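Local coordinates for protein galectin (Xenopus laevis, PDB 3WUC) that probably binds lactose and related galactose-containing sugars, as a proto-type galectin of frog skin, at residues S57-K60 with N61-V64; L124-N127 with N128-L131; F94-E97 with D98-V102. All blocks are in the same frame, centred on the assembly; numbering follows the deposited sequence.

Interaction 1 (S57-K60 with N61-V64); sequences SVDK and NTIV. With GLC (alpha-D-glucopyranose), chain D.
Between Lys-60 and Asn-61 the chain turns a corner: Asn-61 takes the left-handed backbone conformation, and the chain then continues as a strand. Across this corner Thr-62 reaches back to Lys-60, whose O accepts a hydrogen bond of 2.9 Å from OG1 of Thr-62. The hydroxyl sits well above the carbonyl plane, 62° out of it, and meets the C=O at 118°. With chi1 at -64°, OG1 lies beside the threonine's own N, the side from which it can meet O of Lys-60. The side chains of Lys-60 and Asn-61 lie side by side and point the same way, the lysine bending in its outer half; NZ of Lys-60 stays 4.0 Å from OD1 of Asn-61. On the inner side, Asp-59 and Val-64 cross at about a right angle, CG2 of Val-64 packing 3.7 Å from OD2 of Asp-59. That buried carboxylate is gripped by two cations, Lys-78 at OD1 and Arg-53 at OD2, which probably favours its ionised form. Arg-53 also hydrogen-bonds the glucose, which makes Asp-59 a second-shell residue of the sugar site. At the start of the loop Ser-57 touches the glucose directly, its OG 2.7 Å from O2 of the sugar in a hydrogen bond that either hydroxyl could donate. Glu-76 is a further partner of this glucose. With Asn-61 and Thr-62 both facing Arg-53, the corner is a G1 beta bulge, and the loop and early strand border the galectin glycan site through Ser-57 at the glucose and Val-64, whose side chain lies about 4 Å from the bound galactose.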
ATOM      1  N   SER B  57      16.434 -16.771  25.612  1.00 26.71           N
ATOM      2  CA  SER B  57      16.591 -18.142  26.002  1.00 27.77           C
ATOM      3  C   SER B  57      17.886 -18.684  25.396  1.00 23.68           C
ATOM      4  O   SER B  57      18.883 -17.959  25.373  1.00 27.72           O
ATOM      5  CB  SER B  57      15.354 -18.992  25.679  1.00 32.20           C
ATOM      6  OG  SER B  57      15.512 -20.369  26.028  1.00 30.11           O
ATOM      7  N   VAL B  58      17.866 -19.888  24.851  1.00 24.00           N
ATOM      8  CA  VAL B  58      19.036 -20.453  24.187  1.00 23.47           C
ATOM      9  C   VAL B  58      19.231 -19.978  22.733  1.00 25.27           C
ATOM     10  O   VAL B  58      20.094 -20.472  22.003  1.00 27.92           O
ATOM     11  CB  VAL B  58      18.937 -22.017  24.157  1.00 27.75           C
ATOM     12  CG1 VAL B  58      18.895 -22.560  25.585  1.00 29.33           C
ATOM     13  CG2 VAL B  58      17.686 -22.464  23.409  1.00 29.58           C
ATOM     14  N   ASP B  59      18.404 -19.042  22.281  1.00 21.60           N
ATOM     15  CA  ASP B  59      18.305 -18.696  20.882  1.00 22.76           C
ATOM     16  C   ASP B  59      18.915 -17.340  20.574  1.00 20.85           C
ATOM     17  O   ASP B  59      18.665 -16.331  21.255  1.00 23.95           O
ATOM     18  CB  ASP B  59      16.828 -18.648  20.491  1.00 22.25           C
ATOM     19  CG  ASP B  59      16.182 -19.971  20.661  1.00 20.56           C
ATOM     20  OD1 ASP B  59      16.681 -20.996  20.114  1.00 23.31           O
ATOM     21  OD2 ASP B  59      15.141 -20.005  21.347  1.00 22.80           O
ATOM     22  N   LYS B  60      19.744 -17.341  19.549  1.00 22.01           N
ATOM     23  CA  LYS B  60      20.409 -16.160  19.043  1.00 23.11           C
ATOM     24  C   LYS B  60      20.167 -16.012  17.528  1.00 20.64           C
ATOM     25  O   LYS B  60      20.481 -16.911  16.768  1.00 21.07           O
ATOM     26  CB  LYS B  60      21.941 -16.303  19.276  1.00 25.48           C
ATOM     27  CG  LYS B  60      22.721 -15.103  18.808  1.00 33.37           C
ATOM     28  CD  LYS B  60      24.200 -15.478  18.706  1.00 39.16           C
ATOM     29  CE  LYS B  60      25.099 -14.396  19.294  1.00 42.66           C
ATOM     30  NZ  LYS B  60      24.916 -13.141  18.533  1.00 45.24           N
ATOM     31  N   ASN B  61      19.626 -14.882  17.083  1.00 21.61           N
ATOM     32  CA  ASN B  61      19.324 -14.683  15.656  1.00 20.23           C
ATOM     33  C   ASN B  61      18.624 -15.856  14.998  1.00 21.56           C
ATOM     34  O   ASN B  61      19.001 -16.386  13.943  1.00 22.01           O
ATOM     35  CB  ASN B  61      20.577 -14.254  14.869  1.00 24.35           C
ATOM     36  CG  ASN B  61      21.200 -13.003  15.405  1.00 25.99           C
ATOM     37  OD1 ASN B  61      22.461 -12.880  15.419  1.00 37.43           O
ATOM     38  ND2 ASN B  61      20.432 -12.117  15.886  1.00 24.13           N
ATOM     39  N   THR B  62      17.528 -16.287  15.683  1.00 19.50           N
ATOM     40  CA  THR B  62      16.791 -17.477  15.309  1.00 20.38           C
ATOM     41  C   THR B  62      15.289 -17.165  15.364  1.00 17.42           C
ATOM     42  O   THR B  62      14.892 -16.463  16.308  1.00 19.19           O
ATOM     43  CB  THR B  62      17.087 -18.621  16.303  1.00 21.68           C
ATOM     44  OG1 THR B  62      18.480 -18.958  16.189  1.00 25.61           O
ATOM     45  CG2 THR B  62      16.361 -19.836  15.964  1.00 23.42           C
ATOM     46  N   ILE B  63      14.571 -17.678  14.354  1.00 16.71           N
ATOM     47  CA  ILE B  63      13.109 -17.627  14.365  1.00 16.04           C
ATOM     48  C   ILE B  63      12.584 -18.843  15.087  1.00 14.62           C
ATOM     49  O   ILE B  63      12.829 -20.003  14.701  1.00 14.48           O
ATOM     50  CB  ILE B  63      12.512 -17.512  12.962  1.00 16.03           C
ATOM     51  CG1 ILE B  63      13.126 -16.351  12.218  1.00 17.32           C
ATOM     52  CG2 ILE B  63      11.025 -17.308  13.060  1.00 17.78           C
ATOM     53  CD1 ILE B  63      12.689 -16.218  10.779  1.00 17.79           C
ATOM     54  N   VAL B  64      11.733 -18.603  16.130  1.00 14.14           N
ATOM     55  CA  VAL B  64      10.955 -19.616  16.776  1.00 15.71           C
ATOM     56  C   VAL B  64       9.515 -19.528  16.307  1.00 14.87           C
ATOM     57  O   VAL B  64       8.938 -18.395  16.400  1.00 15.73           O
ATOM     58  CB  VAL B  64      11.056 -19.486  18.313  1.00 16.98           C
ATOM     59  CG1 VAL B  64      10.021 -20.333  19.008  1.00 17.17           C
ATOM     60  CG2 VAL B  64      12.445 -19.902  18.796  1.00 18.65           C
TER
HETATM   61  C1  GLC D   1      12.258 -22.737  27.054  1.00 30.61           C
HETATM   62  C2  GLC D   1      12.348 -22.316  25.578  1.00 24.88           C
HETATM   63  C3  GLC D   1      11.702 -20.929  25.468  1.00 21.75           C
HETATM   64  C4  GLC D   1      10.290 -20.812  26.054  1.00 22.97           C
HETATM   65  C5  GLC D   1      10.285 -21.353  27.493  1.00 27.99           C
HETATM   66  C6  GLC D   1       8.848 -21.464  28.017  1.00 28.64           C
HETATM   67  O1  GLC D   1      13.084 -21.819  27.724  1.00 36.36           O
HETATM   68  O2  GLC D   1      13.701 -22.237  25.184  1.00 26.69           O
HETATM   69  O3  GLC D   1      11.608 -20.667  24.049  1.00 20.15           O
HETATM   70  O4  GLC D   1       9.874 -19.426  26.014  1.00 21.17           O
HETATM   71  O5  GLC D   1      10.927 -22.654  27.535  1.00 29.82           O
HETATM   72  O6  GLC D   1       7.824 -22.214  27.292  1.00 32.73           O

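Interaction 2 (L124-N127 with N128-L131); sequences LALN and NIEL
Leu-126, Asn-127 and Ile-129 carry this local contact, in which the chain leaves one strand, bends at Asn-128 and starts the next. The two short strand segments approach to 6.2 Å, with 128° between their N-to-C directions, and each joins a different sheet. Leu-126 fills the inner side of the bend. Its CB and CG both meet the gamma-methyl CG2 of Ile-129, CB at 3.7 Å, and the two side chains cross obliquely. CG1 of Ile-129 extends anti to the backbone N (chi1 175°), an orientation that leaves CG2 as the branch turned to the leucine; the same methyl lies 3.5 Å from O of Asn-127. Farther out, CD2 of Leu-126 reaches CD1 of Leu-131 at 4.2 Å in looser apolar packing. Asn-127 shares in the contact through its backbone and CB, while its amide swings away from the bend. There OD1 accepts a hydrogen bond from Arg-10, and ND2 makes a weak one to a malonic acid molecule, probably from the crystallisation liquor. Asn-128, in a left-handed conformation, is held by its own amide: ND2 donates to the O of Arg-34 and OD1 accepts from the N of Glu-6. The bend carries the chain from one sheet of the beta-sandwich to the other. Strand 120-127 pairs with strands 7-12 and 36-39; Leu-126 packs on Val-9 of strand 7-12 and, across the sandwich, on Val-24 of strand 20-28. Strand 129-136 borders strand 20-28 and presents Leu-131 to Leu-14 of the second subunit.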
ATOM      1  N   LEU B 124      -5.035 -11.483  15.469  1.00 13.76           N
ATOM      2  CA  LEU B 124      -3.654 -11.163  15.070  1.00 13.74           C
ATOM      3  C   LEU B 124      -3.039 -10.179  16.025  1.00 14.89           C
ATOM      4  O   LEU B 124      -3.639  -9.124  16.348  1.00 16.45           O
ATOM      5  CB  LEU B 124      -3.650 -10.633  13.627  1.00 14.81           C
ATOM      6  CG  LEU B 124      -2.277 -10.446  12.936  1.00 17.01           C
ATOM      7  CD1 LEU B 124      -2.468 -10.590  11.446  1.00 20.20           C
ATOM      8  CD2 LEU B 124      -1.686  -9.106  13.362  1.00 21.08           C
ATOM      9  N   ALA B 125      -1.856 -10.504  16.565  1.00 13.42           N
ATOM     10  CA  ALA B 125      -1.230  -9.617  17.491  1.00 13.54           C
ATOM     11  C   ALA B 125       0.209  -9.326  17.187  1.00 13.52           C
ATOM     12  O   ALA B 125       0.876 -10.247  16.619  1.00 14.13           O
ATOM     13  CB  ALA B 125      -1.273 -10.203  18.928  1.00 15.32           C
ATOM     14  N   LEU B 126       0.639  -8.124  17.554  1.00 13.20           N
ATOM     15  CA  LEU B 126       2.005  -7.696  17.393  1.00 15.03           C
ATOM     16  C   LEU B 126       2.572  -7.447  18.751  1.00 15.72           C
ATOM     17  O   LEU B 126       1.944  -6.795  19.600  1.00 15.07           O
ATOM     18  CB  LEU B 126       2.105  -6.375  16.588  1.00 16.91           C
ATOM     19  CG  LEU B 126       2.182  -6.572  15.042  1.00 16.87           C
ATOM     20  CD1 LEU B 126       0.972  -7.259  14.447  1.00 18.00           C
ATOM     21  CD2 LEU B 126       2.292  -5.192  14.384  1.00 17.64           C
ATOM     22  N   ASN B 127       3.793  -7.920  19.002  1.00 15.26           N
ATOM     23  CA  ASN B 127       4.492  -7.746  20.257  1.00 16.09           C
ATOM     24  C   ASN B 127       5.927  -7.295  19.906  1.00 15.32           C
ATOM     25  O   ASN B 127       6.648  -7.936  19.088  1.00 14.67           O
ATOM     26  CB  ASN B 127       4.485  -9.059  21.082  1.00 16.96           C
ATOM     27  CG  ASN B 127       3.067  -9.453  21.582  1.00 19.36           C
ATOM     28  OD1 ASN B 127       2.322  -8.624  22.002  1.00 23.87           O
ATOM     29  ND2 ASN B 127       2.744 -10.693  21.535  1.00 25.50           N
ATOM     30  N   ASN B 128       6.347  -6.201  20.552  1.00 16.98           N
ATOM     31  CA  ASN B 128       7.649  -5.552  20.318  1.00 16.92           C
ATOM     32  C   ASN B 128       7.855  -5.140  18.829  1.00 18.85           C
ATOM     33  O   ASN B 128       8.986  -5.063  18.331  1.00 16.53           O
ATOM     34  CB  ASN B 128       8.743  -6.544  20.768  1.00 17.11           C
ATOM     35  CG  ASN B 128       9.103  -6.376  22.247  1.00 18.49           C
ATOM     36  OD1 ASN B 128       8.502  -5.544  22.927  1.00 18.73           O
ATOM     37  ND2 ASN B 128      10.101  -7.116  22.721  1.00 20.09           N
ATOM     38  N   ILE B 129       6.769  -4.811  18.183  1.00 16.48           N
ATOM     39  CA  ILE B 129       6.824  -4.255  16.831  1.00 16.66           C
ATOM     40  C   ILE B 129       5.644  -3.345  16.652  1.00 16.75           C
ATOM     41  O   ILE B 129       4.489  -3.666  17.027  1.00 17.87           O
ATOM     42  CB  ILE B 129       6.885  -5.442  15.830  1.00 16.60           C
ATOM     43  CG1 ILE B 129       6.803  -4.857  14.397  1.00 17.88           C
ATOM     44  CG2 ILE B 129       5.751  -6.430  16.001  1.00 17.21           C
ATOM     45  CD1 ILE B 129       6.992  -5.857  13.260  1.00 17.98           C
ATOM     46  N   GLU B 130       5.872  -2.161  16.114  1.00 17.35           N
ATOM     47  CA  GLU B 130       4.926  -1.114  16.001  1.00 18.64           C
ATOM     48  C   GLU B 130       4.245  -1.190  14.657  1.00 16.36           C
ATOM     49  O   GLU B 130       4.957  -1.229  13.645  1.00 17.63           O
ATOM     50  CB  GLU B 130       5.640   0.221  16.185  1.00 21.29           C
ATOM     51  CG  GLU B 130       4.967   1.481  15.826  1.00 28.61           C
ATOM     52  CD  GLU B 130       5.897   2.697  16.158  1.00 38.68           C
ATOM     53  OE1 GLU B 130       7.175   2.548  16.282  1.00 42.14           O
ATOM     54  OE2 GLU B 130       5.345   3.790  16.293  1.00 46.27           O
ATOM     55  N   LEU B 131       2.934  -1.213  14.598  1.00 14.92           N
ATOM     56  CA  LEU B 131       2.226  -1.327  13.334  1.00 16.22           C
ATOM     57  C   LEU B 131       2.552  -0.235  12.344  1.00 18.91           C
ATOM     58  O   LEU B 131       2.500   0.936  12.696  1.00 17.80           O
ATOM     59  CB  LEU B 131       0.710  -1.305  13.573  1.00 17.16           C
ATOM     60  CG  LEU B 131      -0.154  -1.567  12.326  1.00 18.81           C
ATOM     61  CD1 LEU B 131       0.031  -2.937  11.704  1.00 18.37           C
ATOM     62  CD2 LEU B 131      -1.612  -1.267  12.729  1.00 22.04           C
TER

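Interaction 3 (F94-E97 with D98-V102); sequences FDFE and DCITV
Phe-94 and Val-102 lie side by side near the open end of an antiparallel beta hairpin, strands 89-96 and 99-103. The ring of Phe-94, swung beside its own N by chi1 of -57°, meets both methyls of the valine, CE2 standing 3.8 Å from CG1 of Val-102 in an oblique approach. They form a non-hydrogen-bonded pair on the buried side, where Val-37 and Leu-39 of the facing sheet also reach the ring. Asp-95 and Thr-101 form the adjacent hydrogen-bonded pair: N of Asp-95 donates to O of Thr-101 at 2.9 Å (171° at the hydrogen), and the return bond from N of Thr-101 to O of Asp-95 measures 3.1 Å. On the other side of the sheet, OD2 of Asp-95 rests 3.8 Å from CB of Thr-101 and accepts a hydrogen bond from His-103. Phe-96 turns its ring edge to Ile-100; CD1 of Phe-96 lies 4.1 Å from CG1 of Ile-100. At the turn, Glu-97 is bent at chi2 (-75°), and a water bridges its carboxylate to the backbone: it donates to OE1 of Glu-97 at 2.8 Å and accepts from N of Asp-98 at 2.9 Å.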
ATOM      1  N   PHE B  94       1.672 -13.983   5.687  1.00 13.10           N
ATOM      2  CA  PHE B  94       1.219 -15.327   6.098  1.00 12.43           C
ATOM      3  C   PHE B  94       0.149 -15.801   5.161  1.00 13.73           C
ATOM      4  O   PHE B  94      -0.902 -15.169   5.079  1.00 14.39           O
ATOM      5  CB  PHE B  94       0.683 -15.274   7.537  1.00 11.64           C
ATOM      6  CG  PHE B  94       1.661 -14.751   8.559  1.00 12.54           C
ATOM      7  CD1 PHE B  94       1.891 -13.444   8.782  1.00 12.85           C
ATOM      8  CD2 PHE B  94       2.401 -15.687   9.292  1.00 13.67           C
ATOM      9  CE1 PHE B  94       2.819 -12.957   9.691  1.00 13.61           C
ATOM     10  CE2 PHE B  94       3.327 -15.206  10.264  1.00 14.06           C
ATOM     11  CZ  PHE B  94       3.511 -13.918  10.438  1.00 13.94           C
ATOM     12  N   ASP B  95       0.374 -16.890   4.468  1.00 14.89           N
ATOM     13  CA  ASP B  95      -0.599 -17.512   3.570  1.00 15.54           C
ATOM     14  C   ASP B  95      -1.351 -18.563   4.384  1.00 15.98           C
ATOM     15  O   ASP B  95      -0.732 -19.475   4.888  1.00 15.34           O
ATOM     16  CB  ASP B  95       0.082 -18.281   2.423  1.00 18.14           C
ATOM     17  CG  ASP B  95       0.806 -17.456   1.486  1.00 26.22           C
ATOM     18  OD1 ASP B  95       0.583 -16.223   1.526  1.00 30.09           O
ATOM     19  OD2 ASP B  95       1.644 -18.074   0.708  1.00 30.61           O
ATOM     20  N   PHE B  96      -2.634 -18.399   4.606  1.00 14.72           N
ATOM     21  CA  PHE B  96      -3.394 -19.343   5.380  1.00 15.36           C
ATOM     22  C   PHE B  96      -3.956 -20.467   4.516  1.00 15.67           C
ATOM     23  O   PHE B  96      -4.782 -20.225   3.618  1.00 16.78           O
ATOM     24  CB  PHE B  96      -4.487 -18.577   6.043  1.00 13.43           C
ATOM     25  CG  PHE B  96      -5.369 -19.372   6.972  1.00 16.37           C
ATOM     26  CD1 PHE B  96      -4.909 -20.454   7.652  1.00 18.45           C
ATOM     27  CD2 PHE B  96      -6.653 -18.932   7.186  1.00 15.32           C
ATOM     28  CE1 PHE B  96      -5.768 -21.184   8.538  1.00 18.01           C
ATOM     29  CE2 PHE B  96      -7.530 -19.576   8.074  1.00 15.58           C
ATOM     30  CZ  PHE B  96      -7.080 -20.726   8.771  1.00 18.29           C
ATOM     31  N   GLU B  97      -3.455 -21.707   4.772  1.00 18.20           N
ATOM     32  CA  GLU B  97      -3.902 -22.925   4.116  1.00 17.79           C
ATOM     33  C   GLU B  97      -3.776 -23.983   5.202  1.00 20.01           C
ATOM     34  O   GLU B  97      -3.293 -23.698   6.336  1.00 19.46           O
ATOM     35  CB  GLU B  97      -3.036 -23.251   2.879  1.00 20.58           C
ATOM     36  CG  GLU B  97      -3.007 -22.147   1.839  1.00 21.57           C
ATOM     37  CD  GLU B  97      -4.258 -22.005   1.012  1.00 28.55           C
ATOM     38  OE1 GLU B  97      -5.202 -22.772   1.232  1.00 30.59           O
ATOM     39  OE2 GLU B  97      -4.321 -21.091   0.141  1.00 35.82           O
ATOM     40  N   ASP B  98      -4.124 -25.247   4.864  1.00 21.01           N
ATOM     41  CA  ASP B  98      -3.849 -26.334   5.764  1.00 19.40           C
ATOM     42  C   ASP B  98      -2.450 -26.350   6.260  1.00 18.81           C
ATOM     43  O   ASP B  98      -2.161 -26.725   7.420  1.00 20.88           O
ATOM     44  CB  ASP B  98      -4.155 -27.705   5.049  1.00 20.84           C
ATOM     45  CG  ASP B  98      -5.683 -27.892   4.782  1.00 25.02           C
ATOM     46  OD1 ASP B  98      -6.531 -27.188   5.379  1.00 26.10           O
ATOM     47  OD2 ASP B  98      -6.050 -28.801   4.013  1.00 30.34           O
ATOM     48  N   CYS B  99      -1.508 -25.988   5.391  1.00 19.38           N
ATOM     49  CA  CYS B  99      -0.137 -25.681   5.785  1.00 19.09           C
ATOM     50  C   CYS B  99       0.053 -24.176   5.609  1.00 19.79           C
ATOM     51  O   CYS B  99      -0.131 -23.698   4.475  1.00 21.79           O
ATOM     52  CB  CYS B  99       0.830 -26.380   4.917  1.00 20.14           C
ATOM     53  SG  CYS B  99       2.539 -26.214   5.514  1.00 24.03           S
ATOM     54  N   ILE B 100       0.276 -23.465   6.693  1.00 16.01           N
ATOM     55  CA  ILE B 100       0.578 -22.019   6.654  1.00 16.71           C
ATOM     56  C   ILE B 100       1.911 -21.845   6.011  1.00 18.99           C
ATOM     57  O   ILE B 100       2.839 -22.660   6.215  1.00 20.28           O
ATOM     58  CB  ILE B 100       0.469 -21.404   8.049  1.00 17.24           C
ATOM     59  CG1 ILE B 100      -0.995 -21.538   8.478  1.00 19.03           C
ATOM     60  CG2 ILE B 100       0.967 -19.936   8.102  1.00 17.01           C
ATOM     61  CD1 ILE B 100      -1.242 -21.200   9.937  1.00 19.52           C
ATOM     62  N   THR B 101       2.046 -20.806   5.164  1.00 15.01           N
ATOM     63  CA  THR B 101       3.324 -20.420   4.665  1.00 15.92           C
ATOM     64  C   THR B 101       3.712 -19.038   5.261  1.00 15.34           C
ATOM     65  O   THR B 101       2.978 -18.073   5.027  1.00 16.28           O
ATOM     66  CB  THR B 101       3.413 -20.371   3.122  1.00 17.20           C
ATOM     67  OG1 THR B 101       3.089 -21.677   2.565  1.00 21.63           O
ATOM     68  CG2 THR B 101       4.815 -20.014   2.731  1.00 19.75           C
ATOM     69  N   VAL B 102       4.804 -18.966   5.996  1.00 14.32           N
ATOM     70  CA  VAL B 102       5.359 -17.702   6.510  1.00 13.92           C
ATOM     71  C   VAL B 102       6.394 -17.206   5.459  1.00 14.47           C
ATOM     72  O   VAL B 102       7.431 -17.882   5.260  1.00 14.59           O
ATOM     73  CB  VAL B 102       6.038 -17.781   7.875  1.00 15.62           C
ATOM     74  CG1 VAL B 102       6.441 -16.433   8.376  1.00 18.68           C
ATOM     75  CG2 VAL B 102       5.101 -18.583   8.857  1.00 16.38           C
TER
HETATM   76  O   HOH W   1      -5.669 -25.239   2.358  1.00 29.68           O

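Overall arrangement
Along the chain the order is interaction 1, interaction 3, interaction 2, and none touches another. Their centres lie about 18 Å (1 and 2), 22 Å (1 and 3) and 19 Å (2 and 3) apart. Strands 62-69 and 120-127 belong to the same sheet of the sandwich, the one that carries the glycan, while strands 89-96, 99-103 and 129-136 lie in the other. Interaction 2 therefore joins the two sheets at a bend, on the opposite side of the chain's centre from the hairpin of interaction 3, which lies within the opposite sheet. Interaction 1 alone of the three contains a glycan-pocket residue, and interaction 2 also reaches the second subunit.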